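Local coordinates for protein amidohydrolase (Thermotoga maritima, PDB 3OOQ) that probably hydrolyses amide-type bonds and possibly acts as an allantoinase, at residues 60-65 against 268-273; 339-344 against 348-353; 156-161 against 173-178; 235-240 against 245-250; 106-111 against 383-388. All coordinates share one frame; numbering follows the deposited sequence.

Contact 1. Residues 60-65 against 268-273; sequences VDAHSH and PVVVGP
The imidazole of His63 meets the ring of His251 edge to face and is hydrogen-bonded through NE2 to Lys151 NZ, while CB at the ring's base touches Val270 CG1 at 4.2 Å. Because CG stands anti to the backbone N (chi1 -172°), the ring swings clear of Val270, leaving only CB to meet the valine. The other flat group, the carboxylate of Asp61, turns back on its own chain: OD1 uses its anti lone pair to accept from His63 N at 3.0 Å, nearly straight (165°). This Asx turn braces the corner at Ala62 and His63; OD2 is taken by Cys305 N. On that corner Ala62 CB touches both methyls of Val270, 3.9 Å to CG2 and 4.0 Å to CG1. No hydrogen bond crosses, so the contact is a small buried apolar patch. His63-Ser64-His65 fits the His-X-His motif that closes the first barrel strand of amidohydrolases and, in relatives, binds metal. The corner of strand 54-64 packs by side chains on strand 269-271 inside the TIM barrel, with Pro340 of helix 338-343 against Ala62 and Val248 of strand 247-249 against Val270.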
# COMPACT_ATOMS: atom_id res chain seq x y z
N VAL F 60 12.67 8.45 -44.96
CA VAL F 60 13.37 8.94 -43.80
C VAL F 60 12.32 9.36 -42.79
O VAL F 60 11.54 10.27 -43.03
CB VAL F 60 14.28 10.15 -44.17
CG1 VAL F 60 15.05 10.65 -42.97
CG2 VAL F 60 15.23 9.80 -45.34
N ASP F 61 12.27 8.66 -41.66
CA ASP F 61 11.33 9.03 -40.62
C ASP F 61 12.02 9.87 -39.57
O ASP F 61 12.90 9.39 -38.86
CB ASP F 61 10.69 7.81 -39.97
CG ASP F 61 9.41 8.16 -39.23
OD1 ASP F 61 9.42 9.11 -38.43
OD2 ASP F 61 8.39 7.49 -39.45
N ALA F 62 11.60 11.13 -39.47
CA ALA F 62 12.27 12.06 -38.57
C ALA F 62 12.01 11.85 -37.06
O ALA F 62 12.62 12.51 -36.24
CB ALA F 62 11.94 13.48 -38.97
N HIS F 63 11.15 10.90 -36.69
CA HIS F 63 10.83 10.69 -35.26
C HIS F 63 10.29 9.28 -35.04
O HIS F 63 9.16 8.98 -35.42
CB HIS F 63 9.81 11.73 -34.77
CG HIS F 63 9.58 11.71 -33.28
ND1 HIS F 63 8.92 10.67 -32.65
CD2 HIS F 63 9.92 12.59 -32.31
CE1 HIS F 63 8.85 10.92 -31.35
NE2 HIS F 63 9.46 12.08 -31.12
N SER F 64 11.10 8.43 -34.42
CA SER F 64 10.75 7.02 -34.33
C SER F 64 11.19 6.36 -33.04
O SER F 64 12.20 6.75 -32.44
CB SER F 64 11.38 6.25 -35.50
OG SER F 64 10.73 5.02 -35.69
N HIS F 65 10.48 5.31 -32.65
CA HIS F 65 10.94 4.48 -31.55
C HIS F 65 11.25 3.04 -31.98
O HIS F 65 11.42 2.17 -31.15
CB HIS F 65 9.95 4.54 -30.38
CG HIS F 65 9.47 5.93 -30.08
ND1 HIS F 65 10.30 6.90 -29.56
CD2 HIS F 65 8.27 6.52 -30.26
CE1 HIS F 65 9.62 8.02 -29.40
NE2 HIS F 65 8.39 7.82 -29.82
N PRO F 268 10.16 24.17 -37.82
CA PRO F 268 9.64 23.04 -38.55
C PRO F 268 8.79 22.17 -37.64
O PRO F 268 8.91 22.25 -36.40
CB PRO F 268 10.91 22.29 -38.97
CG PRO F 268 11.90 22.60 -37.89
CD PRO F 268 11.59 24.01 -37.47
N VAL F 269 7.95 21.35 -38.27
CA VAL F 269 7.04 20.47 -37.57
C VAL F 269 7.09 19.08 -38.18
O VAL F 269 6.86 18.92 -39.39
CB VAL F 269 5.59 20.97 -37.63
CG1 VAL F 269 4.69 20.08 -36.77
CG2 VAL F 269 5.50 22.42 -37.19
N VAL F 270 7.41 18.08 -37.36
CA VAL F 270 7.28 16.68 -37.74
C VAL F 270 5.86 16.24 -37.38
O VAL F 270 5.58 15.91 -36.22
CB VAL F 270 8.33 15.77 -37.05
CG1 VAL F 270 8.24 14.36 -37.60
CG2 VAL F 270 9.75 16.30 -37.29
N VAL F 271 4.97 16.27 -38.37
CA VAL F 271 3.56 15.92 -38.16
C VAL F 271 3.39 14.40 -38.11
O VAL F 271 4.26 13.65 -38.55
CB VAL F 271 2.60 16.55 -39.22
CG1 VAL F 271 2.78 18.06 -39.30
CG2 VAL F 271 2.83 15.95 -40.61
N GLY F 272 2.27 13.97 -37.53
CA GLY F 272 2.01 12.55 -37.33
C GLY F 272 2.30 12.16 -35.88
O GLY F 272 2.89 12.94 -35.14
N PRO F 273 1.83 10.97 -35.47
CA PRO F 273 1.05 10.05 -36.32
C PRO F 273 -0.34 10.63 -36.65
O PRO F 273 -0.94 11.30 -35.81
CB PRO F 273 0.92 8.81 -35.44
CG PRO F 273 0.85 9.39 -34.00
CD PRO F 273 1.78 10.59 -34.04

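Contact 2. Residues 339-344 against 348-353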
# COMPACT_ATOMS: atom_id res chain seq x y z
N ASN F 339 12.50 16.67 -46.95
CA ASN F 339 12.09 17.47 -45.77
C ASN F 339 12.57 16.89 -44.43
O ASN F 339 13.26 17.59 -43.69
CB ASN F 339 10.57 17.69 -45.75
CG ASN F 339 10.08 18.65 -46.82
OD1 ASN F 339 10.78 18.93 -47.79
ND2 ASN F 339 8.86 19.18 -46.64
N PRO F 340 12.24 15.61 -44.11
CA PRO F 340 12.83 15.02 -42.90
C PRO F 340 14.36 15.09 -42.93
O PRO F 340 14.95 15.49 -41.93
CB PRO F 340 12.36 13.56 -42.91
CG PRO F 340 11.74 13.33 -44.26
CD PRO F 340 11.28 14.68 -44.75
N ALA F 341 14.98 14.74 -44.06
CA ALA F 341 16.44 14.92 -44.19
C ALA F 341 16.90 16.32 -43.75
O ALA F 341 17.89 16.48 -43.01
CB ALA F 341 16.90 14.64 -45.62
N LYS F 342 16.18 17.33 -44.21
CA LYS F 342 16.54 18.72 -43.98
C LYS F 342 16.34 19.07 -42.49
O LYS F 342 17.22 19.67 -41.87
CB LYS F 342 15.73 19.63 -44.94
CG LYS F 342 15.74 21.12 -44.66
CD LYS F 342 16.83 21.83 -45.45
CE LYS F 342 16.88 23.33 -45.17
NZ LYS F 342 16.03 24.07 -46.14
N ILE F 343 15.22 18.65 -41.92
CA ILE F 343 14.95 18.84 -40.48
C ILE F 343 16.03 18.20 -39.61
O ILE F 343 16.40 18.73 -38.55
CB ILE F 343 13.52 18.34 -40.11
CG1 ILE F 343 12.48 19.25 -40.78
CG2 ILE F 343 13.34 18.30 -38.58
CD1 ILE F 343 11.06 18.71 -40.83
N LEU F 344 16.60 17.10 -40.10
CA LEU F 344 17.67 16.40 -39.40
C LEU F 344 19.08 16.96 -39.65
O LEU F 344 20.04 16.47 -39.06
CB LEU F 344 17.62 14.90 -39.73
CG LEU F 344 16.33 14.14 -39.34
CD1 LEU F 344 16.28 12.69 -39.89
CD2 LEU F 344 16.16 14.15 -37.84
N ASP F 348 22.25 16.90 -47.28
CA ASP F 348 23.44 16.71 -48.12
C ASP F 348 23.73 15.22 -48.31
O ASP F 348 24.52 14.84 -49.17
CB ASP F 348 24.67 17.42 -47.53
CG ASP F 348 24.97 16.96 -46.10
OD1 ASP F 348 26.14 16.74 -45.76
OD2 ASP F 348 24.02 16.79 -45.31
N ARG F 349 23.09 14.37 -47.50
CA ARG F 349 23.42 12.95 -47.46
C ARG F 349 22.30 12.00 -47.91
O ARG F 349 22.55 11.04 -48.65
CB ARG F 349 23.91 12.55 -46.07
CG ARG F 349 25.35 13.00 -45.82
CD ARG F 349 25.84 12.43 -44.52
NE ARG F 349 25.95 10.97 -44.59
CZ ARG F 349 26.46 10.22 -43.62
NH1 ARG F 349 26.93 10.80 -42.51
NH2 ARG F 349 26.51 8.90 -43.76
N ILE F 350 21.08 12.27 -47.46
CA ILE F 350 19.97 11.35 -47.66
C ILE F 350 18.70 12.07 -48.10
O ILE F 350 18.64 13.30 -48.07
CB ILE F 350 19.64 10.55 -46.37
CG1 ILE F 350 19.37 11.52 -45.21
CG2 ILE F 350 20.77 9.59 -46.02
CD1 ILE F 350 18.92 10.84 -43.91
N GLY F 351 17.70 11.30 -48.51
CA GLY F 351 16.38 11.83 -48.83
C GLY F 351 16.13 12.32 -50.26
O GLY F 351 15.09 12.93 -50.51
N SER F 352 17.07 12.07 -51.18
CA SER F 352 16.90 12.39 -52.61
C SER F 352 17.84 11.58 -53.50
O SER F 352 18.86 11.05 -53.03
CB SER F 352 17.12 13.90 -52.88
OG SER F 352 18.48 14.29 -52.66
N ILE F 353 17.49 11.48 -54.77
CA ILE F 353 18.40 10.85 -55.73
C ILE F 353 19.14 11.94 -56.48
O ILE F 353 18.76 12.34 -57.59
CB ILE F 353 17.71 9.87 -56.70
CG1 ILE F 353 16.80 8.90 -55.95
CG2 ILE F 353 18.78 9.12 -57.51
CD1 ILE F 353 16.17 7.80 -56.80
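Ala341 points its methyl out from helix 338-343 at the passing chain of Ile350 and Gly351, and most of the contact depends on that one carbon. Its closest neighbour is a backbone atom: Ala341 CB lies 3.3 Å from Ile350 O. The side chain of Ile350 does not set out toward the helix, but its end comes nearer, since CG1 sits between the backbone N and the carbonyl carbon (chi1 56°); this brings Ile350 CG1 to 4.0 Å from Ala341 CB. The methyl is thus met by a carbonyl oxygen and by a methylene of the same residue. Gly351 comes next, its CA 4.3 Å from Ala341 CB. A CB on Gly351 would fall too close to the alanine methyl, and at this positive phi (87°) also to the preceding carbonyl O. Helix 338-343 ends just beyond, where Leu344 N still bonds to Pro340 O at 2.9 Å and Leu344 O receives Lys145 NZ. Pro340 and Leu344 pack on strand 54-64, so the loop folds back on a helix that lies against a barrel strand. Arg349 secures the loop through a salt bridge with Asp358, ahead of strand 361-364. No hydrogen bond joins 339-344 to 348-353; loop and helix meet by van der Waals contact alone, and their closeness depends on two very small residues, alanine and glycine, facing each other.

Contact 3. Residues 156-161 against 173-178; sequences ENPKRV and MGTAGV
Thr175 OG1 hydrogen-bonds to Thr171 O, just ahead of helix 172-198, and from there faces the first turn of helix 156-164, with Pro158 CG at 4.2 Å and Lys159 CB at 4.3 Å. Lys159 N also stands 4.3 Å from this oxygen, too far for a bond, so the hydroxyl is satisfied by Thr171 O, on its own side of the contact, and gives the other helix only van der Waals contact. The methyl does the nearer touching. With CG2 anti to the backbone N (chi1 -59° for OG1), Thr175 CG2 reaches to 4.0 Å from Pro158 CG, and the two side chains cross at about a right angle. Pro158 suits its place near the start of helix 156-164, where the first-turn residues have no helical acceptor behind them; within 156-161 the i to i+4 bonds start with Arg160 N to Glu156 O, 2.9 Å. Lys159 contributes its CB and then carries its chain away from Thr175. NZ ends in a salt bridge with Asp79 of the second subunit, a bond likely to offset the closeness of Arg172 NH1. The contact joins a short helix to the long helix 172-198 about 23 Å from the centre of the chain, where the second subunit also packs; Ala176 rests against helix 230-243. Chemically the interface is a thin apolar touch between two helices, made by a ring carbon and a methyl, the hydroxyl beside it bonded back to Thr171 and the lysine amine to another subunit.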
# COMPACT_ATOMS: atom_id res chain seq x y z
N GLU F 156 -0.24 16.47 -22.01
CA GLU F 156 -0.82 15.48 -21.07
C GLU F 156 0.17 14.43 -20.59
O GLU F 156 0.14 14.07 -19.41
CB GLU F 156 -2.04 14.78 -21.69
CG GLU F 156 -3.24 15.69 -21.97
CD GLU F 156 -4.41 14.96 -22.62
OE1 GLU F 156 -4.57 13.75 -22.37
OE2 GLU F 156 -5.18 15.59 -23.38
N ASN F 157 1.04 13.95 -21.48
CA ASN F 157 1.90 12.80 -21.16
C ASN F 157 2.81 13.03 -19.95
O ASN F 157 2.71 12.29 -18.97
CB ASN F 157 2.68 12.27 -22.40
CG ASN F 157 1.76 11.68 -23.47
OD1 ASN F 157 0.57 11.55 -23.27
ND2 ASN F 157 2.34 11.34 -24.63
N PRO F 158 3.67 14.07 -19.97
CA PRO F 158 4.55 14.26 -18.80
C PRO F 158 3.83 14.52 -17.46
O PRO F 158 4.26 14.00 -16.44
CB PRO F 158 5.43 15.46 -19.19
CG PRO F 158 4.64 16.19 -20.28
CD PRO F 158 3.94 15.08 -21.03
N LYS F 159 2.75 15.30 -17.47
CA LYS F 159 2.01 15.54 -16.24
C LYS F 159 1.19 14.32 -15.74
O LYS F 159 0.95 14.22 -14.54
CB LYS F 159 1.13 16.79 -16.34
CG LYS F 159 -0.08 16.68 -17.27
CD LYS F 159 -1.04 17.90 -17.09
CE LYS F 159 -2.28 17.78 -18.00
NZ LYS F 159 -3.37 18.68 -17.51
N ARG F 160 0.76 13.44 -16.64
CA ARG F 160 0.10 12.18 -16.25
C ARG F 160 1.13 11.25 -15.60
O ARG F 160 0.89 10.74 -14.50
CB ARG F 160 -0.57 11.47 -17.44
CG ARG F 160 -1.15 10.08 -17.08
CD ARG F 160 -1.61 9.27 -18.31
NE ARG F 160 -0.53 9.08 -19.30
CZ ARG F 160 0.41 8.11 -19.25
NH1 ARG F 160 0.44 7.21 -18.26
NH2 ARG F 160 1.33 8.05 -20.22
N VAL F 161 2.26 11.03 -16.28
CA VAL F 161 3.34 10.17 -15.74
C VAL F 161 3.84 10.62 -14.35
O VAL F 161 3.91 9.80 -13.40
CB VAL F 161 4.53 10.01 -16.71
CG1 VAL F 161 5.73 9.38 -16.01
CG2 VAL F 161 4.14 9.16 -17.92
N MSE F 173 1.84 23.94 -15.90
CA MSE F 173 2.67 24.96 -15.25
C MSE F 173 3.97 24.34 -14.75
O MSE F 173 5.05 24.92 -14.91
CB MSE F 173 1.97 25.60 -14.03
CG MSE F 173 0.55 26.09 -14.25
SE MSE F 173 0.04 27.14 -12.68
CE MSE F 173 -0.11 25.62 -11.40
N GLY F 174 3.84 23.17 -14.13
CA GLY F 174 4.96 22.42 -13.59
C GLY F 174 5.91 21.87 -14.64
O GLY F 174 7.11 21.91 -14.45
N THR F 175 5.37 21.35 -15.75
CA THR F 175 6.21 20.84 -16.86
C THR F 175 7.15 21.93 -17.43
O THR F 175 8.34 21.71 -17.60
CB THR F 175 5.32 20.29 -17.98
OG1 THR F 175 4.52 19.24 -17.44
CG2 THR F 175 6.15 19.77 -19.18
N ALA F 176 6.58 23.09 -17.71
CA ALA F 176 7.34 24.25 -18.13
C ALA F 176 8.35 24.69 -17.05
O ALA F 176 9.50 25.02 -17.35
CB ALA F 176 6.38 25.43 -18.48
N GLY F 177 7.92 24.71 -15.79
CA GLY F 177 8.84 25.01 -14.70
C GLY F 177 10.05 24.08 -14.65
O GLY F 177 11.18 24.53 -14.44
N VAL F 178 9.81 22.79 -14.85
CA VAL F 178 10.89 21.78 -14.81
C VAL F 178 11.92 22.04 -15.93
O VAL F 178 13.12 21.99 -15.70
CB VAL F 178 10.30 20.34 -14.91
CG1 VAL F 178 11.39 19.31 -15.23
CG2 VAL F 178 9.60 19.97 -13.61

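Contact 4. Residues 235-240 against 245-250; sequences TAIRIA and FNLVIE
Ala240 and Phe245 meet where the helix leads into the second strand of a beta-alpha-beta unit of the TIM barrel, built from strand 223-227, helix 230-243 and strand 247-249; the helix segment runs antiparallel to the strand, its axis 9.6 Å away. The one direct hydrogen bond runs from Phe245 N to Ala240 O, 2.9 Å long, with the donor tilted 22° from the carbonyl plane. A water supports it, donating to Phe245 O at 2.7 Å and weakly to Ala240 O. Also polar, but on the outer side of the helix, Arg238 forms a salt bridge with Asp95 of the second subunit. Aromatic contact follows from the same turn: with CG between the backbone N and the carbonyl carbon (chi1 57°), the Phe245 ring folds back against the helix and takes Ala240 CA over one face, a CH-pi contact 3.6 Å from the centroid. Ala240 CB rests on Phe245 CE1, and Ile239 CG2 lies alongside, 3.9 Å from Phe245 CZ. Phe183 and helix 208-217 pack on the ring from elsewhere. Replacing Phe245 by an alanine is likely to open a gap against Ala240 CA and CB and leave Ile239 CG2 without its aromatic neighbour. The aliphatic contacts continue along the strand. Leu247 splits its branches, CD2 going to Ala240 CB at 3.7 Å and CD1 to Ile237, whose side chain it crosses at about a right angle. At the far end Ile249 CD1 meets Ala236 CB at 4.1 Å.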
# COMPACT_ATOMS: atom_id res chain seq x y z
N THR F 235 4.13 27.38 -25.85
CA THR F 235 4.97 27.33 -24.64
C THR F 235 6.36 26.80 -25.00
O THR F 235 7.37 27.35 -24.57
CB THR F 235 4.33 26.41 -23.55
OG1 THR F 235 3.11 26.99 -23.11
CG2 THR F 235 5.25 26.26 -22.33
N ALA F 236 6.40 25.72 -25.79
CA ALA F 236 7.68 25.18 -26.25
C ALA F 236 8.50 26.27 -26.96
O ALA F 236 9.70 26.44 -26.70
CB ALA F 236 7.42 24.00 -27.17
N ILE F 237 7.85 27.04 -27.84
CA ILE F 237 8.53 28.16 -28.54
C ILE F 237 9.00 29.25 -27.55
O ILE F 237 10.14 29.75 -27.65
CB ILE F 237 7.62 28.75 -29.67
CG1 ILE F 237 7.33 27.67 -30.73
CG2 ILE F 237 8.28 29.98 -30.36
CD1 ILE F 237 6.11 28.00 -31.59
N ARG F 238 8.14 29.61 -26.59
CA ARG F 238 8.51 30.63 -25.60
C ARG F 238 9.77 30.25 -24.86
O ARG F 238 10.65 31.08 -24.66
CB ARG F 238 7.40 30.89 -24.59
CG ARG F 238 6.35 31.86 -25.05
CD ARG F 238 5.52 32.43 -23.87
NE ARG F 238 4.98 31.42 -22.94
CZ ARG F 238 3.97 30.59 -23.19
NH1 ARG F 238 3.34 30.61 -24.37
NH2 ARG F 238 3.57 29.74 -22.25
N ILE F 239 9.86 28.99 -24.48
CA ILE F 239 11.04 28.53 -23.76
C ILE F 239 12.28 28.52 -24.67
O ILE F 239 13.36 28.94 -24.25
CB ILE F 239 10.80 27.16 -23.10
CG1 ILE F 239 9.84 27.36 -21.90
CG2 ILE F 239 12.13 26.54 -22.66
CD1 ILE F 239 9.18 26.11 -21.40
N ALA F 240 12.13 28.04 -25.89
CA ALA F 240 13.23 28.02 -26.85
C ALA F 240 13.78 29.43 -27.05
O ALA F 240 15.00 29.63 -27.06
CB ALA F 240 12.77 27.44 -28.18
N PHE F 245 17.62 28.67 -27.99
CA PHE F 245 17.98 27.43 -28.69
C PHE F 245 17.10 27.12 -29.90
O PHE F 245 16.01 27.68 -30.06
CB PHE F 245 18.13 26.23 -27.72
CG PHE F 245 16.89 25.92 -26.89
CD1 PHE F 245 15.83 25.18 -27.41
CD2 PHE F 245 16.82 26.30 -25.55
CE1 PHE F 245 14.74 24.84 -26.64
CE2 PHE F 245 15.72 25.96 -24.76
CZ PHE F 245 14.68 25.23 -25.31
N ASN F 246 17.60 26.24 -30.77
CA ASN F 246 16.83 25.77 -31.93
C ASN F 246 15.84 24.70 -31.55
O ASN F 246 16.13 23.86 -30.70
CB ASN F 246 17.76 25.21 -33.01
CG ASN F 246 18.67 26.27 -33.59
OD1 ASN F 246 18.25 27.38 -33.76
ND2 ASN F 246 19.93 25.93 -33.86
N LEU F 247 14.68 24.71 -32.20
CA LEU F 247 13.67 23.71 -31.93
C LEU F 247 13.03 23.13 -33.16
O LEU F 247 12.98 23.76 -34.22
CB LEU F 247 12.57 24.24 -30.97
CG LEU F 247 11.37 25.04 -31.50
CD1 LEU F 247 10.15 24.88 -30.63
CD2 LEU F 247 11.71 26.51 -31.60
N VAL F 248 12.52 21.93 -32.98
CA VAL F 248 11.60 21.29 -33.89
C VAL F 248 10.38 20.93 -33.03
O VAL F 248 10.52 20.50 -31.89
CB VAL F 248 12.23 19.99 -34.49
CG1 VAL F 248 11.26 19.26 -35.38
CG2 VAL F 248 13.53 20.32 -35.28
N ILE F 249 9.19 21.11 -33.58
CA ILE F 249 7.97 20.66 -32.91
C ILE F 249 7.63 19.25 -33.37
O ILE F 249 7.57 18.99 -34.58
CB ILE F 249 6.81 21.60 -33.23
CG1 ILE F 249 7.08 23.03 -32.71
CG2 ILE F 249 5.51 21.04 -32.67
CD1 ILE F 249 6.98 23.17 -31.17
N GLU F 250 7.44 18.33 -32.42
CA GLU F 250 7.05 16.95 -32.73
C GLU F 250 5.54 16.80 -32.60
O GLU F 250 4.95 17.27 -31.63
CB GLU F 250 7.72 15.93 -31.80
CG GLU F 250 9.17 16.18 -31.45
CD GLU F 250 10.06 16.33 -32.67
OE1 GLU F 250 10.94 17.21 -32.63
OE2 GLU F 250 9.88 15.57 -33.67
O HOH W 1 15.04 30.15 -30.35

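Contact 5. Residues 106-111 against 383-388; sequences RALAGG and VEVFRR
Phe386 runs its side chain along the end of helix 103-108, starting with CB, which lies 4.3 Å from Leu108 CB. From there CG goes anti to the backbone N (chi1 178°), which carries the ring past Leu108 and out to Ala109. One face of the ring receives Ala109 CA, 4.0 Å above the plane and displaced toward the rim. At the tip, Phe386 CZ is 3.8 Å from Ala109 CB, with CE1 only slightly farther. The preceding residue also reaches the helix: Val385 CG2 touches Leu108 CD2 at 4.1 Å, the two side chains crossing at about a right angle. Both can meet the helix because Val385 and Phe386 together face Val378 in a classic beta bulge, which breaks the usual alternation of sides. Ile380 of the neighbouring strand 375-380 also packs on Leu108. The helix finishes in a Schellman motif with Gly111, at positive phi, as its C-prime residue: Gly111 N bonds to Leu108 O at 2.8 Å and Val112 N to Ala107 O. On the strand, Arg387 grips Glu384 side-on, NE to OE2 at 2.7 Å and NH2 to OE1 at 2.8 Å, each oxygen met on its syn side, though tilted 26° from the guanidinium plane. The helix end and the C-terminal strand thus meet only through carbon, while Glu384 and Arg387 pair with each other.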
# COMPACT_ATOMS: atom_id res chain seq x y z
N ARG F 106 10.85 -5.33 -41.54
CA ARG F 106 9.53 -4.93 -41.99
C ARG F 106 9.52 -3.49 -42.49
O ARG F 106 8.84 -3.17 -43.45
CB ARG F 106 8.49 -5.14 -40.88
CG ARG F 106 8.21 -6.61 -40.57
CD ARG F 106 7.28 -6.76 -39.36
NE ARG F 106 6.96 -8.17 -39.11
CZ ARG F 106 7.12 -8.81 -37.94
NH1 ARG F 106 7.56 -8.19 -36.85
NH2 ARG F 106 6.79 -10.09 -37.87
N ALA F 107 10.31 -2.62 -41.85
CA ALA F 107 10.44 -1.21 -42.29
C ALA F 107 11.14 -1.09 -43.67
O ALA F 107 10.73 -0.29 -44.52
CB ALA F 107 11.16 -0.39 -41.26
N LEU F 108 12.19 -1.89 -43.86
CA LEU F 108 12.85 -2.03 -45.16
C LEU F 108 11.87 -2.52 -46.23
O LEU F 108 11.83 -1.97 -47.33
CB LEU F 108 14.08 -2.94 -45.04
CG LEU F 108 15.27 -2.42 -44.21
CD1 LEU F 108 16.27 -3.54 -43.89
CD2 LEU F 108 15.99 -1.25 -44.90
N ALA F 109 11.05 -3.52 -45.91
CA ALA F 109 10.00 -3.99 -46.80
C ALA F 109 8.93 -2.91 -47.11
O ALA F 109 8.11 -3.09 -48.01
CB ALA F 109 9.33 -5.30 -46.24
N GLY F 110 8.92 -1.82 -46.34
CA GLY F 110 8.08 -0.66 -46.64
C GLY F 110 8.86 0.52 -47.20
O GLY F 110 8.32 1.61 -47.39
N GLY F 111 10.15 0.31 -47.44
CA GLY F 111 10.97 1.29 -48.13
C GLY F 111 11.60 2.35 -47.27
O GLY F 111 12.07 3.35 -47.79
N VAL F 383 24.76 -0.86 -50.88
CA VAL F 383 24.83 -2.27 -50.51
C VAL F 383 23.40 -2.79 -50.36
O VAL F 383 22.58 -2.19 -49.66
CB VAL F 383 25.64 -2.49 -49.20
CG1 VAL F 383 25.61 -3.95 -48.75
CG2 VAL F 383 27.09 -2.00 -49.36
N GLU F 384 23.11 -3.90 -51.03
CA GLU F 384 21.79 -4.53 -50.91
C GLU F 384 21.60 -5.05 -49.47
O GLU F 384 22.46 -5.78 -48.96
CB GLU F 384 21.63 -5.67 -51.93
CG GLU F 384 20.20 -6.16 -52.08
CD GLU F 384 20.07 -7.35 -53.00
OE1 GLU F 384 20.94 -7.56 -53.88
OE2 GLU F 384 19.09 -8.10 -52.86
N VAL F 385 20.52 -4.63 -48.83
CA VAL F 385 20.18 -5.05 -47.45
C VAL F 385 18.82 -5.74 -47.39
O VAL F 385 18.42 -6.26 -46.34
CB VAL F 385 20.24 -3.87 -46.42
CG1 VAL F 385 21.68 -3.40 -46.20
CG2 VAL F 385 19.35 -2.70 -46.85
N PHE F 386 18.10 -5.73 -48.51
CA PHE F 386 16.82 -6.42 -48.61
C PHE F 386 16.53 -6.86 -50.06
O PHE F 386 16.85 -6.14 -51.01
CB PHE F 386 15.70 -5.52 -48.08
CG PHE F 386 14.32 -6.12 -48.19
CD1 PHE F 386 13.79 -6.87 -47.13
CD2 PHE F 386 13.56 -5.94 -49.34
CE1 PHE F 386 12.50 -7.43 -47.22
CE2 PHE F 386 12.28 -6.50 -49.44
CZ PHE F 386 11.74 -7.24 -48.38
N ARG F 387 15.95 -8.06 -50.19
CA ARG F 387 15.43 -8.57 -51.46
C ARG F 387 14.18 -9.38 -51.20
O ARG F 387 14.18 -10.29 -50.38
CB ARG F 387 16.45 -9.45 -52.19
CG ARG F 387 15.99 -9.89 -53.60
CD ARG F 387 17.05 -10.67 -54.37
NE ARG F 387 18.18 -9.83 -54.74
CZ ARG F 387 19.14 -10.17 -55.60
NH1 ARG F 387 19.13 -11.35 -56.22
NH2 ARG F 387 20.13 -9.32 -55.85
N ARG F 388 13.11 -9.04 -51.90
CA ARG F 388 11.89 -9.85 -51.92
C ARG F 388 12.14 -11.21 -52.61
O ARG F 388 12.41 -11.25 -53.81
CB ARG F 388 10.80 -9.06 -52.64
CG ARG F 388 9.50 -9.77 -52.86
CD ARG F 388 8.52 -8.89 -53.62
NE ARG F 388 7.24 -9.57 -53.77
CZ ARG F 388 6.21 -9.45 -52.94
NH1 ARG F 388 6.29 -8.64 -51.88
NH2 ARG F 388 5.10 -10.14 -53.16

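How the contacts relate
From the N terminus, contact 1 opens first, at 60-65, and contact 5 opens at 106-111 before contact 1 closes at 268-273, so these two cross. Both of their long loops enclose contact 3, a short helix-to-helix closure, and then contact 4, the helix-to-strand return at 245-250. Contacts 3 and 4 touch where Ala176 packs on Thr235 and Ile239; contact 4 joins contact 1 through probable backbone hydrogen bonds of Ile249 with Pro268 and Val270. Contact 2 opens after contact 1 has closed, packs Pro340 and Leu344 on strand 54-64, and lies within the span of contact 5. Contact 5 closes last, tying the C-terminal strand 383-387 to helix 103-108.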